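Local coordinates for putative exported protein (Bordetella parapertussis, PDB 3OCJ) that is of unknown function but is probably an S-adenosylmethionine-dependent methyltransferase with a Rossmann-like domain, at residues A68-H72 / G128-E132; R73-H77 / T101-H105; G106-R110 / F288-R292; R109-Q113 / E132-D137; L191-N197 / L223-F227. One frame throughout, in Å; residues are numbered along the deposited sequence. Where two conformers were deposited one is given.

Interaction 1 of 5, residues A68-H72 / G128-E132; sequences AEWTH and GWMSE
The loop that follows the first strand of the Rossmann-like sheet meets the helix 68-76 through Trp129, whose indole lies against Ala68 and Glu69. One ring face covers the backbone of this helical turn: Glu69 CA makes a CH-pi contact 3.8 Å from the centroid of the Trp129 six-membered ring, 22° off its normal. Glu69 then runs beside the indole in the same direction, its CB 3.5 Å from Trp129 CZ2. Its carboxylate, turned not far from parallel to the ring, is held by a salt bridge to Arg73 on the same helix. At the pyrrole end Ala68 CB touches Trp129 CD1 at 3.6 Å and is pressed to 3.5 Å from Gly128 CA, so the two backbones come very close here. His72 approaches the other end of the indole obliquely. With its CG anti to the backbone N (chi1 173°), the imidazole reaches across to the second segment, and Ser131 OG lies near the ring plane. His72 ND1 and Ser131 OG are hydrogen-bonded at 2.7 Å in a nearly straight line (164°), either being able to give the proton. Between these two side-chain contacts a water bridges the backbones, donating to Ala68 O at 2.8 Å and accepting from Trp129 N at 2.9 Å. Gly128 N is in turn bonded to Asp150 at the end of the second strand. This turn after the first strand, tied to an acidic residue ending the second, resembles the cofactor-binding region of class I methyltransferases, a role that remains only probable here.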
# COMPACT_ATOMS: atom_id res chain seq x y z
N ALA A 68 2.80 -8.72 0.34
CA ALA A 68 4.14 -8.18 0.53
C ALA A 68 4.94 -8.23 -0.76
O ALA A 68 5.58 -7.25 -1.16
CB ALA A 68 4.87 -8.92 1.64
N GLU A 69 4.91 -9.39 -1.42
CA GLU A 69 5.68 -9.57 -2.64
C GLU A 69 5.27 -8.55 -3.69
O GLU A 69 6.12 -7.86 -4.26
CB GLU A 69 5.52 -10.97 -3.22
CG GLU A 69 6.17 -11.08 -4.60
CD GLU A 69 6.28 -12.50 -5.11
OE1 GLU A 69 5.69 -13.42 -4.51
OE2 GLU A 69 6.97 -12.69 -6.14
N TRP A 70 3.98 -8.45 -3.97
CA TRP A 70 3.53 -7.58 -5.05
C TRP A 70 3.58 -6.09 -4.73
O TRP A 70 3.81 -5.27 -5.62
CB TRP A 70 2.18 -8.04 -5.60
CG TRP A 70 2.34 -9.33 -6.31
CD1 TRP A 70 1.86 -10.55 -5.93
CD2 TRP A 70 3.13 -9.56 -7.48
NE1 TRP A 70 2.28 -11.52 -6.81
CE2 TRP A 70 3.06 -10.93 -7.77
CE3 TRP A 70 3.88 -8.72 -8.32
CZ2 TRP A 70 3.70 -11.50 -8.87
CZ3 TRP A 70 4.53 -9.29 -9.41
CH2 TRP A 70 4.43 -10.66 -9.68
N THR A 71 3.41 -5.73 -3.46
CA THR A 71 3.66 -4.36 -3.06
C THR A 71 5.12 -3.99 -3.36
O THR A 71 5.39 -2.95 -3.97
CB THR A 71 3.39 -4.12 -1.57
OG1 THR A 71 2.02 -4.40 -1.29
CG2 THR A 71 3.67 -2.67 -1.21
N HIS A 72 6.04 -4.85 -2.95
CA HIS A 72 7.45 -4.57 -3.20
C HIS A 72 7.73 -4.45 -4.69
O HIS A 72 8.33 -3.47 -5.14
CB HIS A 72 8.34 -5.65 -2.60
CG HIS A 72 9.78 -5.50 -2.96
ND1 HIS A 72 10.62 -4.61 -2.32
CD2 HIS A 72 10.53 -6.10 -3.92
CE1 HIS A 72 11.82 -4.68 -2.86
NE2 HIS A 72 11.80 -5.57 -3.83
N GLY A 128 5.69 -6.24 5.53
CA GLY A 128 5.92 -6.81 4.21
C GLY A 128 7.38 -7.20 4.08
O GLY A 128 7.97 -7.76 5.00
N TRP A 129 7.98 -6.89 2.93
CA TRP A 129 9.39 -7.20 2.70
C TRP A 129 10.33 -6.12 3.24
O TRP A 129 11.54 -6.20 3.06
CB TRP A 129 9.67 -7.42 1.21
CG TRP A 129 9.15 -8.73 0.68
CD1 TRP A 129 8.38 -9.63 1.35
CD2 TRP A 129 9.36 -9.27 -0.63
NE1 TRP A 129 8.10 -10.71 0.53
CE2 TRP A 129 8.69 -10.51 -0.69
CE3 TRP A 129 10.06 -8.83 -1.76
CZ2 TRP A 129 8.69 -11.31 -1.83
CZ3 TRP A 129 10.06 -9.63 -2.89
CH2 TRP A 129 9.39 -10.86 -2.91
N MSE A 130 9.75 -5.09 3.88
CA MSE A 130 10.54 -4.01 4.50
C MSE A 130 11.31 -3.15 3.51
O MSE A 130 12.40 -2.65 3.81
CB MSE A 130 11.46 -4.58 5.59
CG MSE A 130 10.69 -5.14 6.77
SE MSE A 130 11.78 -5.97 8.14
CE MSE A 130 13.07 -4.64 8.27
N SER A 131 10.72 -2.96 2.33
CA SER A 131 11.36 -2.26 1.22
C SER A 131 11.84 -0.86 1.61
O SER A 131 12.94 -0.44 1.25
CB SER A 131 10.39 -2.15 0.04
OG SER A 131 9.64 -3.35 -0.11
N GLU A 132 11.00 -0.15 2.34
CA GLU A 132 11.31 1.23 2.70
C GLU A 132 12.45 1.29 3.72
O GLU A 132 13.37 2.08 3.57
CB GLU A 132 10.05 1.99 3.17
CG GLU A 132 9.51 1.60 4.54
CD GLU A 132 8.75 0.28 4.56
OE1 GLU A 132 8.80 -0.46 3.56
OE2 GLU A 132 8.11 -0.02 5.59
O HOH W 1 6.52 -5.58 0.86

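Interaction 2 of 5, residues R73-H77 / T101-H105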
# COMPACT_ATOMS: atom_id res chain seq x y z
N ARG A 73 7.32 -5.46 -5.45
CA ARG A 73 7.67 -5.52 -6.86
C ARG A 73 7.02 -4.36 -7.62
O ARG A 73 7.63 -3.77 -8.52
CB ARG A 73 7.30 -6.88 -7.46
CG ARG A 73 8.09 -8.04 -6.85
CD ARG A 73 7.65 -9.40 -7.38
NE ARG A 73 7.99 -9.57 -8.79
CZ ARG A 73 8.00 -10.75 -9.41
NH1 ARG A 73 7.67 -11.85 -8.75
NH2 ARG A 73 8.32 -10.81 -10.70
N LEU A 74 5.80 -4.02 -7.25
CA LEU A 74 5.11 -2.91 -7.88
C LEU A 74 5.74 -1.57 -7.49
O LEU A 74 6.06 -0.75 -8.36
CB LEU A 74 3.63 -2.93 -7.51
CG LEU A 74 2.74 -1.90 -8.22
CD1 LEU A 74 2.75 -2.11 -9.72
CD2 LEU A 74 1.33 -1.99 -7.67
N VAL A 75 5.94 -1.36 -6.20
CA VAL A 75 6.41 -0.07 -5.72
C VAL A 75 7.85 0.25 -6.14
O VAL A 75 8.16 1.39 -6.45
CB VAL A 75 6.25 0.07 -4.19
CG1 VAL A 75 6.88 1.36 -3.73
CG2 VAL A 75 4.78 0.04 -3.81
N THR A 76 8.72 -0.76 -6.16
CA THR A 76 10.12 -0.54 -6.49
C THR A 76 10.43 -0.67 -7.99
O THR A 76 11.57 -0.46 -8.42
CB THR A 76 11.05 -1.48 -5.70
OG1 THR A 76 10.85 -2.83 -6.10
CG2 THR A 76 10.78 -1.35 -4.21
N HIS A 77 9.42 -1.01 -8.78
CA HIS A 77 9.59 -1.08 -10.23
C HIS A 77 10.19 0.21 -10.79
O HIS A 77 9.68 1.31 -10.55
CB HIS A 77 8.25 -1.38 -10.92
CG HIS A 77 8.32 -1.30 -12.42
ND1 HIS A 77 8.88 -2.30 -13.19
CD2 HIS A 77 7.90 -0.35 -13.28
CE1 HIS A 77 8.81 -1.96 -14.46
NE2 HIS A 77 8.21 -0.78 -14.55
N THR A 101 1.33 5.69 -5.47
CA THR A 101 1.97 4.90 -4.43
C THR A 101 3.49 4.93 -4.55
O THR A 101 4.18 4.82 -3.54
CB THR A 101 1.42 3.45 -4.33
OG1 THR A 101 1.81 2.90 -3.06
CG2 THR A 101 1.95 2.56 -5.45
N ARG A 102 4.04 5.08 -5.76
CA ARG A 102 5.50 5.25 -5.88
C ARG A 102 5.96 6.59 -5.33
O ARG A 102 7.03 6.69 -4.71
CB ARG A 102 6.01 5.06 -7.31
CG ARG A 102 5.77 3.68 -7.82
CD ARG A 102 6.76 3.25 -8.89
NE ARG A 102 6.33 1.95 -9.37
CZ ARG A 102 5.62 1.77 -10.47
NH1 ARG A 102 5.32 2.81 -11.24
NH2 ARG A 102 5.24 0.55 -10.81
N GLU A 103 5.16 7.64 -5.56
CA GLU A 103 5.47 8.93 -4.96
C GLU A 103 5.40 8.82 -3.44
O GLU A 103 6.28 9.32 -2.74
CB GLU A 103 4.48 9.99 -5.44
CG GLU A 103 4.61 10.40 -6.89
CD GLU A 103 3.55 11.40 -7.26
OE1 GLU A 103 3.62 12.53 -6.76
OE2 GLU A 103 2.64 11.04 -8.03
N ARG A 104 4.36 8.17 -2.94
CA ARG A 104 4.19 7.95 -1.51
C ARG A 104 5.40 7.22 -0.93
O ARG A 104 5.90 7.61 0.11
CB ARG A 104 2.91 7.16 -1.27
CG ARG A 104 2.71 6.73 0.19
CD ARG A 104 1.88 5.42 0.31
NE ARG A 104 2.49 4.34 -0.48
CZ ARG A 104 3.54 3.63 -0.10
NH1 ARG A 104 4.12 3.84 1.08
NH2 ARG A 104 4.03 2.69 -0.91
N HIS A 105 5.84 6.15 -1.59
CA HIS A 105 7.05 5.45 -1.18
C HIS A 105 8.24 6.39 -1.02
O HIS A 105 9.03 6.27 -0.07
CB HIS A 105 7.36 4.35 -2.20
CG HIS A 105 8.54 3.50 -1.85
ND1 HIS A 105 8.51 2.58 -0.82
CD2 HIS A 105 9.76 3.39 -2.43
CE1 HIS A 105 9.68 1.97 -0.76
NE2 HIS A 105 10.45 2.44 -1.73
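Leu74 and Arg102 form the firm polar part of this contact. The guanidinium of Arg102 comes side-on to one backbone oxygen: Arg102 NE and Arg102 NH2 each lie 2.9 Å from Leu74 O, which sits in the guanidinium plane. Both bonds are bent (144° and 143°), as two donors converging on a single acceptor must be. The chain that delivers the group is extended from CG to NE, passing Val75 O with its CD at 3.4 Å, and Arg102 NH2 also bonds Tyr92 O, which fixes the rotation of the guanidinium. This is an arginine of one helix holding a carbonyl in the last turn of another: helix 96-115 receives helix 68-76 in the helical layer beside the methyltransferase sheet, and a bound palmitic acid touches Leu74 and Thr101 at the joint. Tight apolar packing falls to the buried Val75, modelled in two conformers. In the one described, Val75 CG1 lies over a face of the His105 ring, 3.3 Å from His105 CG, while Val75 CG2 stays at a looser 4.1 Å from Thr101 CG2. Next to them Arg104 is bent at chi3 so that its NE and NH2 both bond Thr101 OG1. On the partly exposed side the contact is of a looser kind: His77 makes an oblique, unbonded approach to the guanidinium, its CB 3.6 Å from Arg102 NH2, and its ring turns to Glu93 for a hydrogen bond.

Interaction 3 of 5, residues G106-R110 / F288-R292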
# COMPACT_ATOMS: atom_id res chain seq x y z
N GLY A 106 8.40 7.31 -1.96
CA GLY A 106 9.45 8.31 -1.87
C GLY A 106 9.29 9.20 -0.65
O GLY A 106 10.27 9.54 0.02
N HIS A 107 8.06 9.62 -0.38
CA HIS A 107 7.82 10.47 0.79
C HIS A 107 8.07 9.71 2.10
O HIS A 107 8.59 10.28 3.06
CB HIS A 107 6.42 11.09 0.76
CG HIS A 107 6.23 12.08 -0.35
ND1 HIS A 107 7.03 13.19 -0.51
CD2 HIS A 107 5.32 12.12 -1.36
CE1 HIS A 107 6.63 13.86 -1.57
NE2 HIS A 107 5.60 13.24 -2.11
N PHE A 108 7.70 8.43 2.14
CA PHE A 108 8.02 7.59 3.29
C PHE A 108 9.53 7.56 3.52
O PHE A 108 10.00 7.70 4.64
CB PHE A 108 7.52 6.15 3.08
CG PHE A 108 6.11 5.90 3.56
CD1 PHE A 108 5.06 6.74 3.19
CD2 PHE A 108 5.83 4.80 4.34
CE1 PHE A 108 3.76 6.49 3.62
CE2 PHE A 108 4.53 4.55 4.78
CZ PHE A 108 3.49 5.40 4.41
N ARG A 109 10.29 7.36 2.44
CA ARG A 109 11.74 7.28 2.59
C ARG A 109 12.28 8.60 3.12
O ARG A 109 13.12 8.61 4.02
CB ARG A 109 12.39 6.89 1.26
CG ARG A 109 12.28 5.40 0.95
CD ARG A 109 12.97 5.06 -0.36
NE ARG A 109 14.38 5.44 -0.32
CZ ARG A 109 15.18 5.46 -1.38
NH1 ARG A 109 14.70 5.14 -2.58
NH2 ARG A 109 16.45 5.82 -1.25
N ARG A 110 11.83 9.72 2.55
CA ARG A 110 12.33 11.01 3.03
C ARG A 110 11.96 11.25 4.49
O ARG A 110 12.78 11.77 5.27
CB ARG A 110 11.81 12.17 2.17
CG ARG A 110 12.43 12.27 0.78
CD ARG A 110 12.12 13.62 0.11
NE ARG A 110 10.69 13.91 0.14
CZ ARG A 110 10.12 14.89 0.84
NH1 ARG A 110 8.80 15.02 0.81
NH2 ARG A 110 10.85 15.75 1.56
N PHE A 288 1.38 16.52 6.46
CA PHE A 288 1.01 15.71 5.31
C PHE A 288 1.99 15.96 4.17
O PHE A 288 2.38 17.10 3.89
CB PHE A 288 -0.42 16.04 4.85
CG PHE A 288 -1.48 15.64 5.84
CD1 PHE A 288 -2.03 14.37 5.83
CD2 PHE A 288 -1.96 16.55 6.77
CE1 PHE A 288 -3.01 14.01 6.73
CE2 PHE A 288 -2.94 16.20 7.68
CZ PHE A 288 -3.47 14.91 7.66
N GLU A 289 2.42 14.89 3.51
CA GLU A 289 3.25 14.97 2.32
C GLU A 289 2.44 14.42 1.17
O GLU A 289 2.30 13.19 1.01
CB GLU A 289 4.56 14.20 2.50
CG GLU A 289 5.49 14.82 3.55
CD GLU A 289 6.16 16.10 3.07
OE1 GLU A 289 6.14 16.39 1.86
OE2 GLU A 289 6.73 16.83 3.92
N ASP A 290 1.87 15.32 0.38
CA ASP A 290 0.97 14.91 -0.70
C ASP A 290 1.72 14.52 -1.95
O ASP A 290 2.68 15.18 -2.36
CB ASP A 290 0.01 16.05 -1.06
CG ASP A 290 -1.06 16.29 -0.01
OD1 ASP A 290 -1.30 15.41 0.84
OD2 ASP A 290 -1.70 17.37 -0.07
N ASP A 291 1.26 13.45 -2.60
CA ASP A 291 1.69 13.17 -3.96
C ASP A 291 1.09 14.24 -4.88
O ASP A 291 0.20 15.01 -4.48
CB ASP A 291 1.21 11.78 -4.38
CG ASP A 291 -0.30 11.63 -4.28
OD1 ASP A 291 -0.84 11.78 -3.16
OD2 ASP A 291 -0.95 11.36 -5.31
N ARG A 292 1.58 14.32 -6.11
CA ARG A 292 1.19 15.39 -7.01
C ARG A 292 -0.32 15.51 -7.19
O ARG A 292 -0.88 16.60 -7.12
CB ARG A 292 1.87 15.22 -8.37
CG ARG A 292 3.38 15.45 -8.32
CD ARG A 292 3.99 15.28 -9.71
NE ARG A 292 3.45 16.24 -10.67
CZ ARG A 292 2.41 16.00 -11.47
NH1 ARG A 292 1.78 14.83 -11.43
NH2 ARG A 292 1.98 16.94 -12.31
O HOH W 2 9.13 17.65 2.78
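His107 and Glu289 cross at about a right angle, with the aliphatic root of the acid over the imidazole. Glu289 CB lies over one ring face, 4.2 Å from the centroid of His107, in a CH-pi contact. The carboxylate then folds back, bent at chi2 (-74°), until its plane is 29° from the ring and its OE1 faces Arg110. That arginine meets the acid crosswise too, guanidinium and carboxylate standing almost perpendicular, and the salt bridge from Arg110 NH1 to Glu289 OE1 is a weak hydrogen bond of 3.2 Å. Its stronger bond is within the helix: Arg110 NH1 gives a nearly straight bond (171°) of 2.9 Å to His107 ND1, in the plane of both flat groups. The ring nitrogen is thereby an acceptor, and Arg110 NH1 alone serves both the ring and the acid. The pieces joined are helix 96-115 and the outermost strand 286-289, which pairs antiparallel with 298-302 at one edge of the class I methyltransferase sheet. A water extends the bridge, accepting from Arg110 NH2 at 2.8 Å and donating to Glu289 OE2 at 2.8 Å. Glu289 OE2 also has a salt bridge to Arg287, so the acid is shared between two arginines. Where the strand gives way to loop, His107 NE2 comes within 3.5 Å of Asp290 O, and the ring edge points at Asp291 CA.

Interaction 4 of 5, residues R109-Q113 / E132-D137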
# COMPACT_ATOMS: atom_id res chain seq x y z
N ARG A 109 10.29 7.36 2.44
CA ARG A 109 11.74 7.28 2.59
C ARG A 109 12.28 8.60 3.12
O ARG A 109 13.12 8.61 4.02
CB ARG A 109 12.39 6.89 1.26
CG ARG A 109 12.28 5.40 0.95
CD ARG A 109 12.97 5.06 -0.36
NE ARG A 109 14.38 5.44 -0.32
CZ ARG A 109 15.18 5.46 -1.38
NH1 ARG A 109 14.70 5.14 -2.58
NH2 ARG A 109 16.45 5.82 -1.25
N ARG A 110 11.83 9.72 2.55
CA ARG A 110 12.33 11.01 3.03
C ARG A 110 11.96 11.25 4.49
O ARG A 110 12.78 11.77 5.27
CB ARG A 110 11.81 12.17 2.17
CG ARG A 110 12.43 12.27 0.78
CD ARG A 110 12.12 13.62 0.11
NE ARG A 110 10.69 13.91 0.14
CZ ARG A 110 10.12 14.89 0.84
NH1 ARG A 110 8.80 15.02 0.81
NH2 ARG A 110 10.85 15.75 1.56
N ALA A 111 10.74 10.89 4.87
CA ALA A 111 10.28 11.13 6.23
C ALA A 111 11.05 10.24 7.21
O ALA A 111 11.51 10.71 8.25
CB ALA A 111 8.78 10.89 6.35
N LEU A 112 11.18 8.96 6.88
CA LEU A 112 11.89 8.07 7.79
C LEU A 112 13.34 8.51 7.91
O LEU A 112 13.89 8.56 9.01
CB LEU A 112 11.77 6.61 7.34
CG LEU A 112 10.33 6.08 7.40
CD1 LEU A 112 10.20 4.81 6.56
CD2 LEU A 112 9.88 5.84 8.85
N GLN A 113 13.95 8.89 6.79
CA GLN A 113 15.34 9.35 6.82
C GLN A 113 15.52 10.57 7.72
O GLN A 113 16.48 10.65 8.50
CB GLN A 113 15.86 9.65 5.41
CG GLN A 113 17.36 9.88 5.37
CD GLN A 113 18.14 8.58 5.52
OE1 GLN A 113 17.89 7.62 4.79
NE2 GLN A 113 19.06 8.54 6.47
N GLU A 132 11.00 -0.15 2.34
CA GLU A 132 11.31 1.23 2.70
C GLU A 132 12.45 1.29 3.72
O GLU A 132 13.37 2.08 3.57
CB GLU A 132 10.05 1.99 3.17
CG GLU A 132 9.51 1.60 4.54
CD GLU A 132 8.75 0.28 4.56
OE1 GLU A 132 8.80 -0.46 3.56
OE2 GLU A 132 8.11 -0.02 5.59
N LEU A 133 12.42 0.42 4.73
CA LEU A 133 13.47 0.44 5.74
C LEU A 133 14.84 -0.01 5.20
O LEU A 133 15.88 0.50 5.61
CB LEU A 133 13.08 -0.40 6.96
CG LEU A 133 11.84 0.04 7.75
CD1 LEU A 133 11.68 -0.83 8.99
CD2 LEU A 133 11.91 1.51 8.13
N LEU A 134 14.83 -0.97 4.28
CA LEU A 134 16.08 -1.48 3.73
C LEU A 134 16.68 -0.52 2.70
O LEU A 134 17.82 -0.69 2.28
CB LEU A 134 15.87 -2.87 3.12
CG LEU A 134 15.53 -3.99 4.11
CD1 LEU A 134 15.11 -5.25 3.38
CD2 LEU A 134 16.69 -4.27 5.06
N ALA A 135 15.92 0.49 2.30
CA ALA A 135 16.40 1.46 1.31
C ALA A 135 17.04 2.69 1.95
O ALA A 135 17.63 3.51 1.25
CB ALA A 135 15.27 1.89 0.38
N LEU A 136 16.93 2.83 3.27
CA LEU A 136 17.43 4.03 3.94
C LEU A 136 18.95 4.05 4.05
O LEU A 136 19.62 3.02 3.90
CB LEU A 136 16.81 4.18 5.34
CG LEU A 136 15.29 4.18 5.43
CD1 LEU A 136 14.82 4.30 6.87
CD2 LEU A 136 14.70 5.29 4.58
N ASP A 137 19.49 5.24 4.30
CA ASP A 137 20.93 5.43 4.46
C ASP A 137 21.25 5.39 5.95
O ASP A 137 20.84 6.28 6.69
CB ASP A 137 21.33 6.77 3.84
CG ASP A 137 22.82 7.07 3.96
OD1 ASP A 137 23.56 6.25 4.55
OD2 ASP A 137 23.25 8.13 3.47
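Arg109 lies along the stretch from Glu132 to Leu136, where helix 96-115 packs on the short helix after the first strand of the Rossmann-like fold. Its CB stands 4.3 Å from Leu136 CD2, and its CG 4.4 Å from Glu132 O. Arg109 CD lies 4.0 Å from Ala135 CB, and a bend about the CG-CD bond (chi3 58°) then turns NE and the guanidinium over that methyl. The methyl thus sits over one face of the guanidinium, toward its rim, with Arg109 NE 3.7 Å from Ala135 CB. The tip, Arg109 NH2, comes to 3.6 Å from Ala135 O, so this charged side chain contributes chiefly its flat surface and its methylenes. One turn along, Leu112 fills the inner side. Its CB packs on Leu136 CD1, and its CD1 touches both Leu133 CD2 and the CG of Glu132, whose carboxylate turns away to bond Ser124. On the same inner side Leu112 also reaches Thr192 of strand 188-192, so the helix, the turn and the sheet meet there. Gln113 closes the far end with a two-pronged pairing of its amide and one backbone residue. Its chain runs antiparallel to the Leu136 side chain. Asp137 N donates to Gln113 OE1 at 2.9 Å (171°), and Gln113 NE2 donates to Asp137 O at 2.9 Å (170°), each donor lying in the carbonyl plane on a lone pair of its acceptor.

Interaction 5 of 5, residues L191-N197 / L223-F227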
# COMPACT_ATOMS: atom_id res chain seq x y z
N LEU A 191 7.46 4.40 13.85
CA LEU A 191 6.64 3.30 13.34
C LEU A 191 6.11 3.72 11.98
O LEU A 191 5.59 4.83 11.82
CB LEU A 191 5.49 2.98 14.30
CG LEU A 191 4.68 1.71 13.99
CD1 LEU A 191 4.06 1.07 15.24
CD2 LEU A 191 3.60 1.95 12.93
N THR A 192 6.27 2.86 10.99
CA THR A 192 5.73 3.11 9.67
C THR A 192 4.67 2.05 9.31
O THR A 192 4.82 0.87 9.65
CB THR A 192 6.85 3.20 8.62
OG1 THR A 192 6.30 3.53 7.35
CG2 THR A 192 7.62 1.89 8.55
N SER A 193 3.61 2.49 8.64
CA SER A 193 2.51 1.62 8.27
C SER A 193 1.93 2.02 6.92
O SER A 193 1.55 3.17 6.72
CB SER A 193 1.41 1.67 9.33
OG SER A 193 0.34 0.78 9.00
N ASN A 194 1.84 1.05 6.02
CA ASN A 194 1.17 1.26 4.74
C ASN A 194 0.37 0.02 4.39
O ASN A 194 0.84 -1.10 4.56
CB ASN A 194 2.21 1.54 3.65
CG ASN A 194 1.59 1.72 2.27
OD1 ASN A 194 1.76 0.89 1.37
ND2 ASN A 194 0.86 2.80 2.10
N GLY A 195 -0.85 0.22 3.89
CA GLY A 195 -1.64 -0.86 3.32
C GLY A 195 -2.58 -1.61 4.23
O GLY A 195 -2.99 -2.74 3.93
N LEU A 196 -2.96 -1.01 5.36
CA LEU A 196 -3.96 -1.61 6.24
C LEU A 196 -5.24 -0.80 6.27
O LEU A 196 -6.33 -1.32 6.03
CB LEU A 196 -3.44 -1.76 7.67
CG LEU A 196 -2.50 -2.90 7.99
CD1 LEU A 196 -2.16 -2.86 9.48
CD2 LEU A 196 -3.15 -4.23 7.61
N ASN A 197 -5.10 0.48 6.61
CA ASN A 197 -6.29 1.31 6.78
C ASN A 197 -7.16 1.37 5.53
O ASN A 197 -8.38 1.45 5.62
CB ASN A 197 -5.91 2.72 7.27
CG ASN A 197 -4.80 3.36 6.43
OD1 ASN A 197 -4.43 2.88 5.35
ND2 ASN A 197 -4.28 4.48 6.91
N LEU A 223 4.86 8.48 13.96
CA LEU A 223 4.22 7.55 13.05
C LEU A 223 4.31 8.09 11.63
O LEU A 223 4.03 9.27 11.40
CB LEU A 223 2.74 7.39 13.42
CG LEU A 223 1.84 6.65 12.43
CD1 LEU A 223 2.20 5.16 12.35
CD2 LEU A 223 0.39 6.83 12.84
N VAL A 224 4.68 7.24 10.68
CA VAL A 224 4.62 7.58 9.27
C VAL A 224 3.62 6.64 8.62
O VAL A 224 3.84 5.43 8.57
CB VAL A 224 5.99 7.44 8.59
CG1 VAL A 224 5.90 7.72 7.08
CG2 VAL A 224 7.02 8.35 9.25
N THR A 225 2.50 7.16 8.15
CA THR A 225 1.53 6.31 7.48
C THR A 225 0.96 7.01 6.25
O THR A 225 1.52 8.01 5.79
CB THR A 225 0.46 5.76 8.47
OG1 THR A 225 -0.31 4.72 7.85
CG2 THR A 225 -0.46 6.85 9.00
N SER A 226 -0.13 6.48 5.71
CA SER A 226 -0.63 6.93 4.42
C SER A 226 -2.11 6.61 4.32
O SER A 226 -2.65 5.86 5.12
CB SER A 226 0.08 6.19 3.30
OG SER A 226 -0.19 4.80 3.43
N PHE A 227 -2.77 7.19 3.34
CA PHE A 227 -4.17 6.87 3.10
C PHE A 227 -4.54 7.23 1.68
O PHE A 227 -4.03 8.21 1.14
CB PHE A 227 -5.08 7.61 4.10
CG PHE A 227 -4.87 9.11 4.13
CD1 PHE A 227 -5.78 9.96 3.54
CD2 PHE A 227 -3.75 9.64 4.76
CE1 PHE A 227 -5.59 11.33 3.58
CE2 PHE A 227 -3.55 11.01 4.79
CZ PHE A 227 -4.46 11.85 4.19
O HOH W 3 -1.88 2.64 9.00
O HOH W 4 -1.95 2.83 4.36
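Asn194 and Asn197 carry the flat groups here, and both turn an amide edge to Ser226. Ser226 OG lies in the Asn194 amide plane, taking a short bond of 2.6 Å from Asn194 ND2 that is bent to 144°, while Arg104 CD packs beside the nitrogen, off the plane, 3.3 Å from Asn194 ND2. The Asn197 amide also points its N-H edge at the backbone: Asn197 ND2 donates to Ser226 O at 2.8 Å (163°), nearly along the C=O axis, and Tyr210 OH shares that nitrogen. Before these loop residues the chains run as neighbouring parallel strands, 188-192 and 221-226, in the middle of the methyltransferase sheet. Val224 N bonds Leu191 O at 2.8 Å, and Ser193 N bonds Val224 O at 2.9 Å. On one face of this pair Leu191 and Leu223 lie side by side, CD2 of the first 3.5 Å from CD1 of the second; Thr192 and Val224 are on the other. As the strands part, side chains replace backbone pairing. Thr225 OG1, anti to its own N (chi1 -168°), donates to Ser193 O at 2.7 Å from above the carbonyl plane. One water bridges Ser193 OG, which is also hydrogen-bonded to Val125 O, and Thr225 OG1; a second joins Gly195 N, Asn197 OD1 and Ser226 OG. Palmitic acid touches Asn194 at the edge of this network. Amides, hydroxyls and two waters thus take over where backbone pairing stops, which probably holds the loop after the fourth strand of the class I order in shape.

Interaction 5 is the buried core of the set, a parallel strand pair that passes into polar side-chain bonds, whereas interactions 1 and 3 are surface contacts and interactions 2 and 4 are partly buried. Helix 96-115 is common to interactions 2, 3 and 4, meeting in turn a preceding helix, an edge strand and a short helix; interactions 1 and 2 share helix 68-76, and 1 and 4 share Glu132. Chemistry follows place: a salt bridge with water marks interaction 3, aromatic cover and a histidine-serine bond interaction 1, an arginine-carbonyl grip interaction 2, and leucines with a two-pronged amide interaction 4. Phe108 and Leu112 carry helix 96-115 onto the sheet of interaction 5.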